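Local coordinates for protein putative NADPH:quinone oxidoreductase (Ralstonia eutropha, PDB 3IUP) that binds NADPH and probably uses it to reduce quinone substrates, at residues 47-52 and 358-363; 344-349 and 367-372. One frame throughout, in Å; residues are numbered along the deposited sequence.

Contact 1. Residues 47-52 and 358-363. With NDP (NADPH dihydro-nicotinamide-adenine-dinucleotide phosphate), chain C.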
loop_
_atom_site.group_PDB
_atom_site.type_symbol
_atom_site.label_atom_id
_atom_site.label_comp_id
_atom_site.label_asym_id
_atom_site.label_seq_id
_atom_site.Cartn_x
_atom_site.Cartn_y
_atom_site.Cartn_z
ATOM N N SER A 47 9.214 14.728 13.526
ATOM C CA SER A 47 9.780 13.485 14.070
ATOM C C SER A 47 10.255 13.677 15.498
ATOM O O SER A 47 10.048 12.827 16.339
ATOM C CB SER A 47 10.941 12.992 13.219
ATOM O OG SER A 47 11.710 14.118 12.764
ATOM N N ASP A 48 10.836 14.846 15.786
ATOM C CA ASP A 48 11.317 15.133 17.147
ATOM C C ASP A 48 10.178 15.322 18.125
ATOM O O ASP A 48 10.242 14.868 19.244
ATOM C CB ASP A 48 12.203 16.380 17.156
ATOM C CG ASP A 48 13.417 16.249 16.203
ATOM O OD1 ASP A 48 14.168 15.221 16.369
ATOM O OD2 ASP A 48 13.576 17.138 15.304
ATOM N N LEU A 49 9.110 15.999 17.677
ATOM C CA LEU A 49 7.987 16.302 18.537
ATOM C C LEU A 49 7.319 14.981 18.947
ATOM O O LEU A 49 6.804 14.861 20.060
ATOM C CB LEU A 49 7.004 17.208 17.773
ATOM C CG LEU A 49 7.565 18.552 17.357
ATOM C CD1 LEU A 49 6.490 19.323 16.547
ATOM C CD2 LEU A 49 8.016 19.356 18.487
ATOM N N GLY A 50 7.342 14.008 18.051
ATOM C CA GLY A 50 6.768 12.679 18.321
ATOM C C GLY A 50 7.460 12.038 19.511
ATOM O O GLY A 50 6.835 11.526 20.443
ATOM N N LEU A 51 8.769 12.141 19.526
ATOM C CA LEU A 51 9.544 11.565 20.641
ATOM C C LEU A 51 9.439 12.417 21.887
ATOM O O LEU A 51 9.275 11.915 23.009
ATOM C CB LEU A 51 10.998 11.391 20.207
ATOM C CG LEU A 51 11.890 10.724 21.240
ATOM C CD1 LEU A 51 11.378 9.291 21.584
ATOM C CD2 LEU A 51 13.344 10.728 20.701
ATOM N N LEU A 52 9.481 13.720 21.702
ATOM C CA LEU A 52 9.443 14.649 22.805
ATOM C C LEU A 52 8.188 14.473 23.688
ATOM O O LEU A 52 8.270 14.401 24.918
ATOM C CB LEU A 52 9.546 16.065 22.250
ATOM C CG LEU A 52 9.588 17.238 23.209
ATOM C CD1 LEU A 52 10.822 17.134 24.185
ATOM C CD2 LEU A 52 9.610 18.556 22.345
ATOM N N ALA A 358 2.811 25.532 22.729
ATOM C CA ALA A 358 1.554 25.852 22.032
ATOM C C ALA A 358 1.742 26.292 20.575
ATOM O O ALA A 358 0.907 25.986 19.728
ATOM C CB ALA A 358 0.781 26.905 22.802
ATOM N N VAL A 359 2.841 26.982 20.257
ATOM C CA VAL A 359 3.120 27.350 18.864
ATOM C C VAL A 359 3.821 26.279 18.078
ATOM O O VAL A 359 3.340 25.846 17.028
ATOM C CB VAL A 359 3.926 28.664 18.812
ATOM C CG1 VAL A 359 4.213 29.084 17.356
ATOM C CG2 VAL A 359 3.202 29.729 19.631
ATOM N N TYR A 360 4.954 25.785 18.579
ATOM C CA TYR A 360 5.738 24.915 17.761
ATOM C C TYR A 360 5.069 23.553 17.517
ATOM O O TYR A 360 5.262 22.927 16.471
ATOM C CB TYR A 360 7.183 24.854 18.273
ATOM C CG TYR A 360 7.507 24.126 19.567
ATOM C CD1 TYR A 360 7.479 22.740 19.630
ATOM C CD2 TYR A 360 7.978 24.826 20.666
ATOM C CE1 TYR A 360 7.842 22.062 20.809
ATOM C CE2 TYR A 360 8.388 24.179 21.822
ATOM C CZ TYR A 360 8.303 22.778 21.887
ATOM O OH TYR A 360 8.686 22.138 23.038
ATOM N N ASN A 361 4.255 23.137 18.459
ATOM C CA ASN A 361 3.568 21.872 18.335
ATOM C C ASN A 361 2.401 21.887 17.310
ATOM O O ASN A 361 1.842 20.825 17.031
ATOM C CB ASN A 361 3.156 21.333 19.716
ATOM C CG ASN A 361 2.983 19.824 19.703
ATOM O OD1 ASN A 361 3.652 19.122 18.938
ATOM N ND2 ASN A 361 2.050 19.326 20.479
ATOM N N LYS A 362 2.107 23.042 16.675
ATOM C CA LYS A 362 1.070 23.079 15.623
ATOM C C LYS A 362 1.582 22.497 14.318
ATOM O O LYS A 362 0.775 22.140 13.454
ATOM C CB LYS A 362 0.599 24.488 15.325
ATOM C CG LYS A 362 0.041 25.292 16.488
ATOM C CD LYS A 362 -0.322 26.691 15.971
ATOM N N ARG A 363 2.907 22.406 14.140
ATOM C CA ARG A 363 3.499 22.060 12.816
ATOM C C ARG A 363 2.830 22.908 11.694
ATOM O O ARG A 363 2.494 22.410 10.602
ATOM C CB ARG A 363 3.406 20.542 12.506
ATOM C CG ARG A 363 3.856 19.643 13.691
ATOM C CD ARG A 363 2.627 19.164 14.470
ATOM N NE ARG A 363 2.944 18.507 15.738
ATOM C CZ ARG A 363 3.331 17.237 15.843
ATOM N NH1 ARG A 363 3.484 16.486 14.748
ATOM N NH2 ARG A 363 3.598 16.722 17.036
HETATM P PA NDP C . 6.902 21.935 8.551
HETATM O O1A NDP C . 7.832 22.858 7.935
HETATM O O2A NDP C . 6.615 22.055 9.997
HETATM O O5B NDP C . 5.498 22.133 7.697
HETATM C C5B NDP C . 4.416 21.260 8.038
HETATM C C4B NDP C . 3.319 21.451 7.036
HETATM O O4B NDP C . 2.317 20.548 7.402
HETATM C C3B NDP C . 2.725 22.869 7.051
HETATM O O3B NDP C . 2.572 23.457 5.777
HETATM C C2B NDP C . 1.317 22.657 7.652
HETATM O O2B NDP C . 0.313 23.513 7.109
HETATM C C1B NDP C . 1.054 21.209 7.263
HETATM N N9A NDP C . 0.107 20.528 8.156
HETATM C C8A NDP C . 0.200 20.490 9.532
HETATM N N7A NDP C . -0.786 19.709 10.009
HETATM C C5A NDP C . -1.520 19.223 8.943
HETATM C C6A NDP C . -2.647 18.386 8.820
HETATM N N6A NDP C . -3.336 17.909 9.873
HETATM N N1A NDP C . -3.129 18.091 7.562
HETATM C C2A NDP C . -2.563 18.616 6.442
HETATM N N3A NDP C . -1.462 19.431 6.565
HETATM C C4A NDP C . -0.951 19.732 7.783
HETATM O O3 NDP C . 7.263 20.371 8.354
HETATM P PN NDP C . 8.588 19.786 7.771
HETATM O O1N NDP C . 8.946 20.312 6.477
HETATM O O2N NDP C . 9.687 19.766 8.796
HETATM O O5D NDP C . 8.124 18.237 7.566
HETATM C C5D NDP C . 7.214 17.916 6.503
HETATM C C4D NDP C . 6.718 16.483 6.670
HETATM O O4D NDP C . 7.791 15.620 6.238
HETATM C C3D NDP C . 6.324 16.062 8.101
HETATM O O3D NDP C . 5.193 15.214 8.096
HETATM C C2D NDP C . 7.543 15.263 8.531
HETATM O O2D NDP C . 7.328 14.330 9.579
HETATM C C1D NDP C . 7.867 14.573 7.204
HETATM N N1N NDP C . 9.211 13.951 7.171
HETATM C C2N NDP C . 9.241 12.597 7.116
HETATM C C3N NDP C . 10.426 11.910 7.100
HETATM C C7N NDP C . 10.441 10.407 6.901
HETATM O O7N NDP C . 11.680 9.784 7.023
HETATM N N7N NDP C . 9.356 9.663 6.649
HETATM C C4N NDP C . 11.689 12.642 6.860
HETATM C C5N NDP C . 11.549 14.143 6.915
HETATM C C6N NDP C . 10.303 14.741 7.061
HETATM P P2B NDP C . -0.717 24.343 8.086
HETATM O O1X NDP C . -0.125 25.749 8.252
HETATM O O2X NDP C . -0.910 23.672 9.443
HETATM O O3X NDP C . -2.032 24.360 7.290
#
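Leu49 packs against the guanidinium of Arg363 from one face. Leu49 CD1 rides 3.6 Å above that plane, nearer its edge than its centre. Leu49 CB lies 3.5 Å from Arg363 NH2. The two side chains reach toward each other. The arginine chain is bent at its second torsion (98°), which brings the guanidinium back edge-on to its own turn. There NE and NH2 both bond to Asn361, and both acceptors lie near the guanidinium plane. Arg363 NE donates to Asn361 O at 2.9 Å, from above the carbonyl plane. Arg363 NH2 donates to Asn361 OD1 at 3.1 Å, fairly straight at 153°. A weak bond from NE to the same OD1 adds to the grip. The turn thus fixes how the guanidinium is rotated, and Leu49 meets a flat group that is already held. Leu49 and Asn361 run past each other in opposite senses, with Leu49 CD1 3.7 Å from Asn361 OD1.

The second methyl of Leu49 serves another partner. Leu49 CD2 reaches the edge of the Tyr360 ring, 3.6 Å from Tyr360 CE1 and near the ring plane. Leu52 comes to the same edge, Leu52 CD2 lying 3.8 Å from Tyr360 OH. That hydroxyl is hydrogen-bonded to Val351 O.

Tyr360 to Arg363 form a type I beta turn at the end of helix 354-360, and Arg363 leaves helical geometry with positive phi. Arg363 O comes to 3.2 Å from C8A of NADPH. The second subunit touches helix 46-53 through Arg274 of that chain, which bonds Ser47 O. The arrangement joins a helix of the GroES-like region to a helix-ending turn that lines the NADPH pocket, consistent with a medium-chain dehydrogenase/reductase, in which the cofactor lies in the cleft between the GroES-like and nucleotide-binding domains.

Contact 2. Residues 344-349 and 367-372. With NDP (NADPH dihydro-nicotinamide-adenine-dinucleotide phosphate), chain C.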
loop_
_atom_site.group_PDB
_atom_site.type_symbol
_atom_site.label_atom_id
_atom_site.label_comp_id
_atom_site.label_asym_id
_atom_site.label_seq_id
_atom_site.Cartn_x
_atom_site.Cartn_y
_atom_site.Cartn_z
ATOM N N LYS A 344 11.468 31.239 15.026
ATOM C CA LYS A 344 12.035 31.664 16.300
ATOM C C LYS A 344 13.223 30.759 16.662
ATOM O O LYS A 344 13.220 29.577 16.317
ATOM C CB LYS A 344 10.972 31.602 17.400
ATOM C CG LYS A 344 11.297 32.379 18.694
ATOM C CD LYS A 344 10.032 32.346 19.608
ATOM C CE LYS A 344 10.134 33.278 20.812
ATOM N NZ LYS A 344 9.884 34.723 20.421
ATOM N N GLU A 345 14.248 31.327 17.287
ATOM C CA GLU A 345 15.326 30.542 17.892
ATOM C C GLU A 345 15.183 30.612 19.401
ATOM O O GLU A 345 15.112 31.720 19.971
ATOM C CB GLU A 345 16.688 31.064 17.483
ATOM C CG GLU A 345 17.849 30.310 18.139
ATOM C CD GLU A 345 19.225 30.748 17.662
ATOM O OE1 GLU A 345 19.526 30.585 16.465
ATOM O OE2 GLU A 345 20.033 31.215 18.481
ATOM N N ILE A 346 15.125 29.450 20.055
ATOM C CA ILE A 346 14.869 29.407 21.489
ATOM C C ILE A 346 15.945 28.652 22.246
ATOM O O ILE A 346 16.638 27.807 21.676
ATOM C CB ILE A 346 13.488 28.774 21.794
ATOM C CG1 ILE A 346 13.406 27.331 21.278
ATOM C CG2 ILE A 346 12.349 29.593 21.153
ATOM C CD1 ILE A 346 12.100 26.608 21.663
ATOM N N SER A 347 16.080 28.942 23.536
ATOM C CA SER A 347 16.955 28.198 24.418
ATOM C C SER A 347 16.409 26.824 24.760
ATOM O O SER A 347 15.215 26.512 24.627
ATOM C CB SER A 347 17.173 28.947 25.747
ATOM O OG SER A 347 15.958 29.018 26.469
ATOM N N LEU A 348 17.267 26.038 25.377
ATOM C CA LEU A 348 16.841 24.724 25.882
ATOM C C LEU A 348 15.692 24.800 26.897
ATOM O O LEU A 348 14.688 24.106 26.770
ATOM C CB LEU A 348 18.068 24.009 26.468
ATOM C CG LEU A 348 18.072 22.516 26.374
ATOM C CD1 LEU A 348 17.987 21.991 24.967
ATOM C CD2 LEU A 348 19.361 22.003 27.075
ATOM N N ALA A 349 15.794 25.709 27.851
ATOM C CA ALA A 349 14.721 25.922 28.838
ATOM C C ALA A 349 13.392 26.337 28.184
ATOM O O ALA A 349 12.306 25.903 28.611
ATOM C CB ALA A 349 15.144 26.928 29.848
ATOM N N GLU A 367 6.349 28.143 10.717
ATOM C CA GLU A 367 6.437 28.273 12.154
ATOM C C GLU A 367 7.255 27.129 12.734
ATOM O O GLU A 367 6.840 26.548 13.731
ATOM C CB GLU A 367 5.045 28.363 12.801
ATOM C CG GLU A 367 4.279 29.595 12.325
ATOM C CD GLU A 367 3.003 29.888 13.083
ATOM O OE1 GLU A 367 3.095 30.174 14.303
ATOM O OE2 GLU A 367 1.901 29.870 12.434
ATOM N N LYS A 368 8.383 26.816 12.089
ATOM C CA LYS A 368 9.365 25.904 12.648
ATOM C C LYS A 368 10.307 26.636 13.620
ATOM O O LYS A 368 10.810 27.720 13.320
ATOM C CB LYS A 368 10.160 25.202 11.575
ATOM C CG LYS A 368 11.047 24.058 12.136
ATOM C CD LYS A 368 11.907 23.385 11.093
ATOM C CE LYS A 368 11.081 22.545 10.099
ATOM N NZ LYS A 368 10.509 21.344 10.714
ATOM N N TYR A 369 10.521 26.032 14.779
ATOM C CA TYR A 369 11.380 26.611 15.808
ATOM C C TYR A 369 12.765 25.957 15.753
ATOM O O TYR A 369 12.861 24.764 15.526
ATOM C CB TYR A 369 10.767 26.423 17.198
ATOM C CG TYR A 369 9.762 27.481 17.621
ATOM C CD1 TYR A 369 8.915 28.095 16.713
ATOM C CD2 TYR A 369 9.669 27.855 18.966
ATOM C CE1 TYR A 369 8.008 29.076 17.147
ATOM C CE2 TYR A 369 8.777 28.822 19.402
ATOM C CZ TYR A 369 7.955 29.430 18.482
ATOM O OH TYR A 369 7.073 30.374 18.951
ATOM N N LEU A 370 13.802 26.752 16.012
ATOM C CA LEU A 370 15.209 26.291 16.069
ATOM C C LEU A 370 15.646 26.401 17.520
ATOM O O LEU A 370 15.404 27.425 18.154
ATOM C CB LEU A 370 16.086 27.180 15.233
ATOM C CG LEU A 370 17.551 26.776 15.095
ATOM C CD1 LEU A 370 17.635 25.450 14.316
ATOM C CD2 LEU A 370 18.339 27.915 14.408
ATOM N N ILE A 371 16.244 25.350 18.054
ATOM C CA ILE A 371 16.788 25.398 19.395
ATOM C C ILE A 371 18.261 25.678 19.316
ATOM O O ILE A 371 19.004 25.067 18.510
ATOM C CB ILE A 371 16.593 24.068 20.157
ATOM C CG1 ILE A 371 15.118 23.680 20.278
ATOM C CG2 ILE A 371 17.245 24.103 21.596
ATOM C CD1 ILE A 371 14.919 22.169 20.579
ATOM N N ASN A 372 18.720 26.591 20.161
ATOM C CA ASN A 372 20.137 26.723 20.409
ATOM C C ASN A 372 20.398 26.270 21.833
ATOM O O ASN A 372 20.129 27.014 22.777
ATOM C CB ASN A 372 20.610 28.162 20.214
ATOM C CG ASN A 372 22.086 28.344 20.577
ATOM O OD1 ASN A 372 22.748 27.435 21.082
ATOM N ND2 ASN A 372 22.609 29.515 20.273
HETATM P PA NDP C . 6.902 21.935 8.551
HETATM O O1A NDP C . 7.832 22.858 7.935
HETATM O O2A NDP C . 6.615 22.055 9.997
HETATM O O5B NDP C . 5.498 22.133 7.697
HETATM C C5B NDP C . 4.416 21.260 8.038
HETATM C C4B NDP C . 3.319 21.451 7.036
HETATM O O4B NDP C . 2.317 20.548 7.402
HETATM C C3B NDP C . 2.725 22.869 7.051
HETATM O O3B NDP C . 2.572 23.457 5.777
HETATM C C2B NDP C . 1.317 22.657 7.652
HETATM O O2B NDP C . 0.313 23.513 7.109
HETATM C C1B NDP C . 1.054 21.209 7.263
HETATM N N9A NDP C . 0.107 20.528 8.156
HETATM C C8A NDP C . 0.200 20.490 9.532
HETATM N N7A NDP C . -0.786 19.709 10.009
HETATM C C5A NDP C . -1.520 19.223 8.943
HETATM C C6A NDP C . -2.647 18.386 8.820
HETATM N N6A NDP C . -3.336 17.909 9.873
HETATM N N1A NDP C . -3.129 18.091 7.562
HETATM C C2A NDP C . -2.563 18.616 6.442
HETATM N N3A NDP C . -1.462 19.431 6.565
HETATM C C4A NDP C . -0.951 19.732 7.783
HETATM O O3 NDP C . 7.263 20.371 8.354
HETATM P PN NDP C . 8.588 19.786 7.771
HETATM O O1N NDP C . 8.946 20.312 6.477
HETATM O O2N NDP C . 9.687 19.766 8.796
HETATM O O5D NDP C . 8.124 18.237 7.566
HETATM C C5D NDP C . 7.214 17.916 6.503
HETATM C C4D NDP C . 6.718 16.483 6.670
HETATM O O4D NDP C . 7.791 15.620 6.238
HETATM C C3D NDP C . 6.324 16.062 8.101
HETATM O O3D NDP C . 5.193 15.214 8.096
HETATM C C2D NDP C . 7.543 15.263 8.531
HETATM O O2D NDP C . 7.328 14.330 9.579
HETATM C C1D NDP C . 7.867 14.573 7.204
HETATM N N1N NDP C . 9.211 13.951 7.171
HETATM C C2N NDP C . 9.241 12.597 7.116
HETATM C C3N NDP C . 10.426 11.910 7.100
HETATM C C7N NDP C . 10.441 10.407 6.901
HETATM O O7N NDP C . 11.680 9.784 7.023
HETATM N N7N NDP C . 9.356 9.663 6.649
HETATM C C4N NDP C . 11.689 12.642 6.860
HETATM C C5N NDP C . 11.549 14.143 6.915
HETATM C C6N NDP C . 10.303 14.741 7.061
HETATM P P2B NDP C . -0.717 24.343 8.086
HETATM O O1X NDP C . -0.125 25.749 8.252
HETATM O O2X NDP C . -0.910 23.672 9.443
HETATM O O3X NDP C . -2.032 24.360 7.290
#
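Leu370 O is approached by two groups of the neighbouring strand. Ile346 N donates a hydrogen bond to Leu370 O at 2.8 Å. Glu345 CA lies 3.1 Å from Leu370 O as a CA-H...O contact. Ile346 O repeats the pattern: it accepts from Asn372 N and meets Ile371 CA. Leu370 N closes the ladder on Lys344 O.

On one face of the sheet, Tyr369 receives Lys344 and Ile346. Lys344 CB lies 3.8 Å above the plane of the Tyr369 ring, centred on it, in a CH-pi contact. Ile346 comes to the ring edge instead, Ile346 CD1 lying 3.8 Å from Tyr369 CD2. Further along, Ile346 CG1 meets Ile371 CG1, and Leu348 CD1 packs on Ile371 CG2 at 4.0 Å.

Strands 344-347 and 369-372 run parallel, with the helices 348-351 and 354-360 in the connection between them, a beta-alpha-beta crossover. Strand 34-43 borders 369-372 on its other edge, antiparallel, in the mixed sheet built largely of strands from the GroES-like region.

The opposite face carries Glu345, Leu370 and Asn372. Glu345 runs extended from a CG anti to its backbone N (178°), which takes Glu345 OE1 alongside Leu370 CD2 at 3.6 Å. Glu345 OE2 lies 3.6 Å from Asn372 CB, with the carboxylate and amide planes 77° apart. Asn372 OD1 is bonded to Asn374 N. Next to Tyr369, Lys368 bends at its third and fourth torsions and gives NZ to the NADPH phosphate oxygen O2N at 2.6 Å. Asn45 OD1 also binds that NZ.

Overall arrangement
The segments of the two contacts alternate along the chain, and the contact centres lie about 12 Å apart. Helix 354-360 leads from the 344-349 side of contact 2 into the turn of contact 1, and the chain then returns to strand 369-372. The contacts touch directly. Tyr360 CB packs 3.7 Å from Tyr369 CG, and Val359 CG1 lies 3.5 Å from Tyr369 OH. Both reach the same NADPH at different points. Contact 1 brings Arg363 beside the adenine, while contact 2 brings Lys368 to the phosphate nearer the nicotinamide. Thr365, in the loop between them, is also hydrogen-bonded to the cofactor.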